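Local atomic coordinates of Exo-poly-alpha-D-galacturonosidase (Thermotoga maritima, PDB entry 3JUR), a protein that probably hydrolyses polygalacturonic acid from its chain ends, as a hyperthermoactive exo-acting member of glycoside hydrolase family 28. Residues N112-Y118 and L188-Q194; P92-Y97 and H141-W145; W214-L220 and D239-S245. The contacts are given in a common frame with arbitrary orientation. Numbering follows the deposited sequence.

Contact 1: residues N112-Y118 and L188-Q194; sequences NYSPLVY and LRPSFVQ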
# COMPACT_ATOMS: atom_id res chain seq x y z
N ASN D 112 50.48 -18.97 -16.88
CA ASN D 112 50.67 -18.59 -15.49
C ASN D 112 50.64 -19.82 -14.59
O ASN D 112 50.46 -20.94 -15.08
CB ASN D 112 49.58 -17.59 -15.07
CG ASN D 112 49.85 -16.93 -13.72
OD1 ASN D 112 51.01 -16.70 -13.34
ND2 ASN D 112 48.79 -16.62 -12.99
N TYR D 113 50.81 -19.61 -13.29
CA TYR D 113 50.74 -20.66 -12.28
C TYR D 113 49.55 -21.58 -12.53
O TYR D 113 48.45 -21.11 -12.87
CB TYR D 113 50.64 -20.05 -10.87
CG TYR D 113 51.91 -19.37 -10.39
CD1 TYR D 113 53.06 -20.11 -10.13
CD2 TYR D 113 51.94 -17.99 -10.19
CE1 TYR D 113 54.23 -19.48 -9.68
CE2 TYR D 113 53.10 -17.35 -9.75
CZ TYR D 113 54.24 -18.11 -9.50
OH TYR D 113 55.40 -17.49 -9.06
N SER D 114 49.77 -22.88 -12.36
CA SER D 114 48.70 -23.86 -12.48
C SER D 114 47.57 -23.61 -11.48
O SER D 114 47.84 -23.32 -10.31
CB SER D 114 49.26 -25.27 -12.28
OG SER D 114 48.21 -26.24 -12.27
N PRO D 115 46.30 -23.71 -11.93
CA PRO D 115 45.21 -23.83 -10.96
C PRO D 115 45.45 -25.05 -10.07
O PRO D 115 46.16 -25.97 -10.48
CB PRO D 115 43.99 -24.04 -11.85
CG PRO D 115 44.32 -23.35 -13.10
CD PRO D 115 45.79 -23.60 -13.31
N LEU D 116 44.87 -25.05 -8.87
CA LEU D 116 45.13 -26.11 -7.89
C LEU D 116 44.60 -27.47 -8.36
O LEU D 116 45.23 -28.50 -8.14
CB LEU D 116 44.60 -25.73 -6.49
CG LEU D 116 44.70 -24.30 -5.94
CD1 LEU D 116 44.44 -24.29 -4.44
CD2 LEU D 116 45.99 -23.57 -6.25
N VAL D 117 43.43 -27.46 -8.99
CA VAL D 117 42.92 -28.65 -9.69
C VAL D 117 42.69 -28.22 -11.14
O VAL D 117 41.97 -27.26 -11.40
CB VAL D 117 41.61 -29.18 -9.06
CG1 VAL D 117 41.18 -30.47 -9.73
CG2 VAL D 117 41.78 -29.41 -7.56
N TYR D 118 43.32 -28.92 -12.07
CA TYR D 118 43.40 -28.46 -13.46
C TYR D 118 43.13 -29.57 -14.47
O TYR D 118 43.72 -30.66 -14.39
CB TYR D 118 44.78 -27.83 -13.70
CG TYR D 118 45.03 -27.23 -15.08
CD1 TYR D 118 44.32 -26.11 -15.53
CD2 TYR D 118 46.03 -27.75 -15.92
CE1 TYR D 118 44.57 -25.55 -16.78
CE2 TYR D 118 46.29 -27.20 -17.17
CZ TYR D 118 45.55 -26.09 -17.60
OH TYR D 118 45.81 -25.55 -18.83
N LEU D 188 50.22 -12.83 -10.21
CA LEU D 188 48.85 -13.16 -10.60
C LEU D 188 48.46 -14.53 -10.04
O LEU D 188 48.98 -15.56 -10.48
CB LEU D 188 48.71 -13.14 -12.13
CG LEU D 188 49.16 -11.87 -12.87
CD1 LEU D 188 49.16 -12.10 -14.38
CD2 LEU D 188 48.28 -10.67 -12.50
N ARG D 189 47.56 -14.52 -9.05
CA ARG D 189 47.05 -15.75 -8.43
C ARG D 189 46.34 -16.66 -9.43
O ARG D 189 45.77 -16.18 -10.41
CB ARG D 189 46.06 -15.41 -7.31
CG ARG D 189 46.67 -14.78 -6.07
CD ARG D 189 45.57 -14.13 -5.25
NE ARG D 189 45.02 -12.94 -5.92
CZ ARG D 189 43.79 -12.47 -5.73
NH1 ARG D 189 42.94 -13.08 -4.92
NH2 ARG D 189 43.41 -11.38 -6.38
N PRO D 190 46.39 -17.99 -9.20
CA PRO D 190 45.67 -18.93 -10.05
C PRO D 190 44.24 -19.18 -9.53
O PRO D 190 43.96 -18.91 -8.36
CB PRO D 190 46.50 -20.20 -9.92
CG PRO D 190 47.05 -20.14 -8.53
CD PRO D 190 47.27 -18.68 -8.23
N SER D 191 43.36 -19.66 -10.41
CA SER D 191 42.04 -20.16 -9.99
C SER D 191 42.22 -21.41 -9.12
O SER D 191 43.29 -22.03 -9.13
CB SER D 191 41.18 -20.50 -11.21
OG SER D 191 40.80 -19.34 -11.94
N PHE D 192 41.19 -21.77 -8.36
CA PHE D 192 41.24 -22.99 -7.55
C PHE D 192 41.00 -24.21 -8.46
O PHE D 192 41.94 -24.91 -8.82
CB PHE D 192 40.23 -22.93 -6.40
CG PHE D 192 40.48 -23.92 -5.29
CD1 PHE D 192 40.29 -23.54 -3.96
CD2 PHE D 192 40.90 -25.23 -5.55
CE1 PHE D 192 40.51 -24.44 -2.92
CE2 PHE D 192 41.11 -26.14 -4.52
CZ PHE D 192 40.93 -25.74 -3.20
N VAL D 193 39.74 -24.45 -8.83
CA VAL D 193 39.39 -25.55 -9.72
C VAL D 193 39.10 -24.99 -11.11
O VAL D 193 38.22 -24.14 -11.28
CB VAL D 193 38.15 -26.35 -9.19
CG1 VAL D 193 37.80 -27.51 -10.13
CG2 VAL D 193 38.39 -26.87 -7.77
N GLN D 194 39.86 -25.44 -12.11
CA GLN D 194 39.69 -24.93 -13.47
C GLN D 194 39.62 -26.06 -14.49
O GLN D 194 40.51 -26.91 -14.55
CB GLN D 194 40.79 -23.92 -13.84
CG GLN D 194 40.54 -23.14 -15.14
CD GLN D 194 41.58 -22.07 -15.41
OE1 GLN D 194 42.70 -22.35 -15.84
NE2 GLN D 194 41.21 -20.81 -15.16
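Gln194, Pro190 and Phe192 contribute the largest buried areas to this wholly buried contact, and each serves a different part of it. Gln194 belongs to the parallel pairing: its N donates to Val117 O (2.9 Å), while Val117 N donates to Phe192 O (3.0 Å), so N and O of Val117 bracket Val193 on the neighbouring strand. The long, flexible amide chain of Gln194 lies on the same face as Tyr118 and brings OE1 to 3.3 Å from Pro115 CG; OE1 is also bonded to Thr103. Phe192 offers a flat apolar surface, and Leu116 CD1 sits almost on the normal of its ring, 3.8 Å from the centroid, a CH-pi contact. Pro190, compact and without an NH to satisfy, packs against the loop that leads into strand 117-120: its CB is 3.4 Å from Ser114 O and 4.3 Å from Tyr113 CB. Further out, Asn112 ND2 ties the loops together by donating to Leu188 O (2.7 Å). Val117 and Val193 face away from Gln194, with CB of the former 4.2 Å from CG2 of the latter. Parallel, in-register pairing of neighbouring coils, here valine over valine, is the hallmark of a right-handed parallel beta-helix.

Contact 2: residues P92-Y97 and H141-W145; sequences PDPERY and HWWPW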
# COMPACT_ATOMS: atom_id res chain seq x y z
N PRO D 92 50.78 -24.21 -0.28
CA PRO D 92 50.77 -22.86 -0.83
C PRO D 92 52.18 -22.31 -1.14
O PRO D 92 52.52 -21.20 -0.70
CB PRO D 92 50.10 -22.05 0.28
CG PRO D 92 50.57 -22.74 1.54
CD PRO D 92 50.68 -24.20 1.20
N ASP D 93 52.97 -23.07 -1.88
CA ASP D 93 54.26 -22.60 -2.41
C ASP D 93 54.13 -22.43 -3.92
O ASP D 93 54.01 -23.43 -4.64
CB ASP D 93 55.39 -23.57 -2.06
CG ASP D 93 56.77 -23.03 -2.42
OD1 ASP D 93 57.75 -23.47 -1.78
OD2 ASP D 93 56.90 -22.18 -3.32
N PRO D 94 54.17 -21.18 -4.42
CA PRO D 94 53.95 -20.89 -5.85
C PRO D 94 54.84 -21.71 -6.77
O PRO D 94 54.40 -22.12 -7.85
CB PRO D 94 54.27 -19.40 -5.96
CG PRO D 94 53.99 -18.86 -4.61
CD PRO D 94 54.45 -19.94 -3.66
N GLU D 95 56.08 -21.96 -6.34
CA GLU D 95 57.04 -22.78 -7.07
C GLU D 95 56.44 -24.12 -7.51
O GLU D 95 56.71 -24.61 -8.61
CB GLU D 95 58.29 -23.01 -6.21
CG GLU D 95 59.59 -23.13 -7.00
CD GLU D 95 60.25 -21.78 -7.29
OE1 GLU D 95 59.66 -20.96 -8.03
OE2 GLU D 95 61.37 -21.55 -6.78
N ARG D 96 55.60 -24.70 -6.65
CA ARG D 96 54.92 -25.97 -6.92
C ARG D 96 53.92 -25.93 -8.08
O ARG D 96 53.50 -26.97 -8.57
CB ARG D 96 54.23 -26.50 -5.66
CG ARG D 96 55.22 -26.95 -4.59
CD ARG D 96 54.50 -27.39 -3.33
NE ARG D 96 55.42 -27.80 -2.29
CZ ARG D 96 55.81 -29.05 -2.06
NH1 ARG D 96 55.35 -30.05 -2.80
NH2 ARG D 96 56.65 -29.30 -1.07
N TYR D 97 53.56 -24.72 -8.51
CA TYR D 97 52.52 -24.51 -9.52
C TYR D 97 53.11 -24.12 -10.87
O TYR D 97 52.43 -23.56 -11.74
CB TYR D 97 51.49 -23.49 -9.00
CG TYR D 97 50.83 -23.97 -7.72
CD1 TYR D 97 49.60 -24.63 -7.75
CD2 TYR D 97 51.47 -23.82 -6.48
CE1 TYR D 97 49.02 -25.10 -6.58
CE2 TYR D 97 50.89 -24.29 -5.31
CZ TYR D 97 49.66 -24.93 -5.37
OH TYR D 97 49.08 -25.39 -4.21
N HIS D 141 49.36 -16.19 2.60
CA HIS D 141 49.50 -17.00 1.38
C HIS D 141 48.50 -16.63 0.28
O HIS D 141 47.28 -16.62 0.50
CB HIS D 141 49.41 -18.50 1.73
CG HIS D 141 50.39 -18.92 2.78
ND1 HIS D 141 50.09 -18.91 4.13
CD2 HIS D 141 51.68 -19.35 2.68
CE1 HIS D 141 51.14 -19.33 4.81
NE2 HIS D 141 52.12 -19.60 3.96
N TRP D 142 49.05 -16.33 -0.90
CA TRP D 142 48.28 -15.89 -2.08
C TRP D 142 47.59 -14.52 -1.96
O TRP D 142 47.74 -13.67 -2.83
CB TRP D 142 47.25 -16.94 -2.52
CG TRP D 142 47.81 -18.29 -2.88
CD1 TRP D 142 47.61 -19.46 -2.21
CD2 TRP D 142 48.64 -18.61 -4.00
NE1 TRP D 142 48.26 -20.49 -2.84
CE2 TRP D 142 48.91 -20.00 -3.94
CE3 TRP D 142 49.20 -17.87 -5.05
CZ2 TRP D 142 49.70 -20.66 -4.89
CZ3 TRP D 142 49.99 -18.52 -6.00
CH2 TRP D 142 50.23 -19.91 -5.90
N TRP D 143 46.81 -14.32 -0.89
CA TRP D 143 45.97 -13.11 -0.75
C TRP D 143 46.73 -11.78 -0.73
O TRP D 143 46.24 -10.79 -1.29
CB TRP D 143 45.01 -13.19 0.45
CG TRP D 143 43.93 -14.25 0.35
CD1 TRP D 143 43.58 -14.96 -0.75
CD2 TRP D 143 43.04 -14.66 1.40
NE1 TRP D 143 42.54 -15.82 -0.46
CE2 TRP D 143 42.19 -15.66 0.85
CE3 TRP D 143 42.88 -14.30 2.74
CZ2 TRP D 143 41.20 -16.29 1.61
CZ3 TRP D 143 41.90 -14.93 3.50
CH2 TRP D 143 41.06 -15.91 2.92
N PRO D 144 47.92 -11.73 -0.09
CA PRO D 144 48.70 -10.48 -0.15
C PRO D 144 48.95 -9.97 -1.57
O PRO D 144 49.13 -8.76 -1.76
CB PRO D 144 50.02 -10.86 0.52
CG PRO D 144 49.64 -11.90 1.50
CD PRO D 144 48.52 -12.69 0.87
N TRP D 145 48.92 -10.86 -2.56
CA TRP D 145 49.16 -10.47 -3.96
C TRP D 145 48.12 -9.50 -4.51
O TRP D 145 48.40 -8.78 -5.48
CB TRP D 145 49.29 -11.71 -4.85
CG TRP D 145 50.56 -12.49 -4.62
CD1 TRP D 145 51.48 -12.32 -3.61
CD2 TRP D 145 51.04 -13.59 -5.41
NE1 TRP D 145 52.50 -13.24 -3.73
CE2 TRP D 145 52.26 -14.03 -4.82
CE3 TRP D 145 50.57 -14.24 -6.56
CZ2 TRP D 145 53.01 -15.09 -5.35
CZ3 TRP D 145 51.32 -15.30 -7.08
CH2 TRP D 145 52.52 -15.71 -6.47
O HOH W 1 47.77 -23.25 -2.46
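A small cluster of prolines and aromatic rings joins two loops of the parallel beta-helix, one following strand 87-90 and the other following strand 132-134. Rigid proline rings suit such a place, since their CH groups pack well against flat aromatic surfaces. Pro92 CG lies over the face of the His141 ring, 4.1 Å from its centroid, in a CH-pi contact. Pro94 touches the tips of two indoles, its CB 4.1 Å from Trp142 CH2 and its CG 3.9 Å from Trp145 CH2. Pro94 also opens a short 3-10 segment, 94-96, and an Asx turn overlaps its start, with Asp93 OD2 accepting from Glu95 N (3.1 Å). The 3-10 segment leads to Tyr97, whose ring face meets the edge of Trp142 in a T-shaped pair, centroids 5.5 Å apart and planes at 81°. The polar ends of these two rings need partners: Tyr97 OH bonds to the backbone of Ile91, and a single water accepts from Trp142 NE1 at 2.8 Å while donating to Tyr97 OH at 3.1 Å.

Contact 3: residues W214-L220 and D239-S245; sequences WCIHPVL and DGIDPES. Unlike the reference sequence in segment 214-220: Ile216 (reference Val).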
# COMPACT_ATOMS: atom_id res chain seq x y z
N TRP D 214 39.39 -17.24 -7.62
CA TRP D 214 38.10 -17.82 -8.03
C TRP D 214 38.05 -19.32 -7.71
O TRP D 214 39.04 -20.03 -7.93
CB TRP D 214 37.80 -17.60 -9.52
CG TRP D 214 37.79 -16.15 -9.98
CD1 TRP D 214 37.94 -15.03 -9.21
CD2 TRP D 214 37.59 -15.69 -11.32
NE1 TRP D 214 37.85 -13.90 -9.98
CE2 TRP D 214 37.64 -14.28 -11.29
CE3 TRP D 214 37.38 -16.33 -12.55
CZ2 TRP D 214 37.48 -13.49 -12.44
CZ3 TRP D 214 37.22 -15.56 -13.70
CH2 TRP D 214 37.27 -14.15 -13.63
N CYS D 215 36.92 -19.78 -7.20
CA CYS D 215 36.83 -21.14 -6.65
C CYS D 215 36.60 -22.19 -7.71
O CYS D 215 37.40 -23.11 -7.86
CB CYS D 215 35.80 -21.23 -5.52
SG CYS D 215 36.21 -20.22 -4.06
N ILE D 216 35.51 -22.07 -8.46
CA ILE D 216 35.22 -22.99 -9.56
C ILE D 216 35.12 -22.24 -10.89
O ILE D 216 34.21 -21.43 -11.10
CB ILE D 216 33.96 -23.83 -9.30
CG1 ILE D 216 34.16 -24.66 -8.03
CG2 ILE D 216 33.66 -24.71 -10.51
CD1 ILE D 216 33.08 -25.68 -7.77
N HIS D 217 36.06 -22.54 -11.79
CA HIS D 217 36.25 -21.75 -12.99
C HIS D 217 36.28 -22.59 -14.27
O HIS D 217 37.35 -22.88 -14.80
CB HIS D 217 37.53 -20.89 -12.84
CG HIS D 217 37.70 -19.84 -13.90
ND1 HIS D 217 38.91 -19.24 -14.16
CD2 HIS D 217 36.82 -19.30 -14.78
CE1 HIS D 217 38.77 -18.37 -15.14
NE2 HIS D 217 37.51 -18.39 -15.53
N PRO D 218 35.08 -23.00 -14.76
CA PRO D 218 35.05 -23.66 -16.07
C PRO D 218 35.16 -22.63 -17.18
O PRO D 218 34.50 -21.58 -17.13
CB PRO D 218 33.68 -24.35 -16.09
CG PRO D 218 32.84 -23.62 -15.11
CD PRO D 218 33.74 -22.86 -14.17
N VAL D 219 36.00 -22.92 -18.17
CA VAL D 219 36.29 -21.99 -19.25
C VAL D 219 36.13 -22.71 -20.58
O VAL D 219 36.67 -23.80 -20.77
CB VAL D 219 37.73 -21.41 -19.16
CG1 VAL D 219 37.99 -20.38 -20.26
CG2 VAL D 219 38.00 -20.80 -17.79
N LEU D 220 35.39 -22.09 -21.49
CA LEU D 220 35.20 -22.60 -22.86
C LEU D 220 34.76 -24.07 -22.84
O LEU D 220 35.15 -24.87 -23.70
CB LEU D 220 36.46 -22.39 -23.70
CG LEU D 220 36.81 -20.94 -24.03
CD1 LEU D 220 38.27 -20.83 -24.47
CD2 LEU D 220 35.88 -20.39 -25.11
N ASP D 239 35.39 -15.47 -5.79
CA ASP D 239 34.17 -15.81 -6.51
C ASP D 239 33.87 -17.29 -6.30
O ASP D 239 34.80 -18.11 -6.26
CB ASP D 239 34.33 -15.56 -8.02
CG ASP D 239 34.60 -14.09 -8.38
OD1 ASP D 239 34.91 -13.27 -7.49
OD2 ASP D 239 34.50 -13.77 -9.58
N GLY D 240 32.59 -17.64 -6.20
CA GLY D 240 32.20 -19.04 -6.01
C GLY D 240 32.32 -19.84 -7.29
O GLY D 240 33.18 -20.71 -7.42
N ILE D 241 31.45 -19.53 -8.25
CA ILE D 241 31.46 -20.19 -9.54
C ILE D 241 31.43 -19.15 -10.67
O ILE D 241 30.52 -18.30 -10.71
CB ILE D 241 30.28 -21.19 -9.71
CG1 ILE D 241 30.29 -22.23 -8.58
CG2 ILE D 241 30.36 -21.87 -11.08
CD1 ILE D 241 29.03 -23.09 -8.52
N ASP D 242 32.43 -19.24 -11.55
CA ASP D 242 32.60 -18.34 -12.70
C ASP D 242 32.51 -19.06 -14.05
O ASP D 242 33.54 -19.39 -14.63
CB ASP D 242 33.97 -17.66 -12.64
CG ASP D 242 34.19 -16.90 -11.37
OD1 ASP D 242 34.16 -15.65 -11.44
OD2 ASP D 242 34.41 -17.54 -10.32
N PRO D 243 31.29 -19.31 -14.55
CA PRO D 243 31.19 -19.90 -15.89
C PRO D 243 31.66 -18.89 -16.94
O PRO D 243 31.00 -17.84 -17.13
CB PRO D 243 29.68 -20.17 -16.05
CG PRO D 243 29.12 -20.12 -14.67
CD PRO D 243 29.96 -19.12 -13.93
N GLU D 244 32.77 -19.19 -17.61
CA GLU D 244 33.36 -18.28 -18.58
C GLU D 244 33.40 -18.87 -19.99
O GLU D 244 34.13 -19.83 -20.24
CB GLU D 244 34.75 -17.81 -18.12
CG GLU D 244 35.33 -16.72 -19.00
CD GLU D 244 36.37 -15.85 -18.32
OE1 GLU D 244 36.58 -14.72 -18.82
OE2 GLU D 244 36.98 -16.27 -17.30
N SER D 245 32.63 -18.26 -20.90
CA SER D 245 32.39 -18.76 -22.26
C SER D 245 31.93 -20.22 -22.29
O SER D 245 32.33 -20.99 -23.16
CB SER D 245 33.61 -18.54 -23.17
OG SER D 245 33.80 -17.17 -23.46
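The two segments run parallel, their end-to-end directions 8° apart, and pair residue for residue from Trp214 with Asp239 (CA to CA 4.7 Å) to Leu220 with Ser245 (CA to CA 4.8 Å). This is the stacking of successive coils in a right-handed parallel beta-helix. Cys215 N and Ile216 N donate to Asp239 O and Gly240 O, and Asp242 N donates to Ile216 O, each at 2.9 Å. Pro218 and Pro243 then come level in register; Pro218 has no NH to give to Asp242 O, which probably explains why the pairing is split into two single bridges, at Ile216-Ile241 and Val219-Glu244. It resumes with Glu244 N to Pro218 O (3.0 Å) and Leu220 N to Glu244 O (2.9 Å). Leu220 and Ser245 both take positive phi, so the two coils bend alike.

Ile216 CB packs 4.1 Å from Ile241 CG1, and Ile226 of strand 224-233 touches both, which makes this the apolar side. The other side is polar. Trp214 spreads its indole over two acids: Asp239 CB makes a CH-pi contact with the five-membered ring, and Asp242 OD1 is 3.4 Å from Trp214 CD2. Asp239 OD2 and Asp242 OD1 lie only 2.7 Å apart, and Asp260 also touches Asp239. Asp239 and Asp260 probably belong to the set of acids characteristic of the family 28 active site. Beside them, a histidine can bond through both ring nitrogens: ND1 of His217 is bonded to Ser191 OG, and NE2 of His217 donates to Glu244 OE2 at 2.8 Å.

In the fold
Contacts 1 and 3 are consecutive steps along one wall of the beta-helix, their centres about 11 Å apart, because strand 193-196 of contact 1 pairs with strand 216-219 of contact 3. Val193 O and His217 N, 2.7 Å apart, probably form one of the bonds between them, and Phe192 N and Trp214 O, at 2.8 Å, another. Contact 2 flanks contact 1, with centres about 10 Å apart: Ser114 N is 2.8 Å from Tyr97 O, and Arg189 CD packs 3.3 Å from Trp142 O. Contacts 2 and 3 do not touch: their nearest atoms are about 8 Å apart and their centres about 20 Å, so contact 2 lies well away from the probable active-site acids of contact 3.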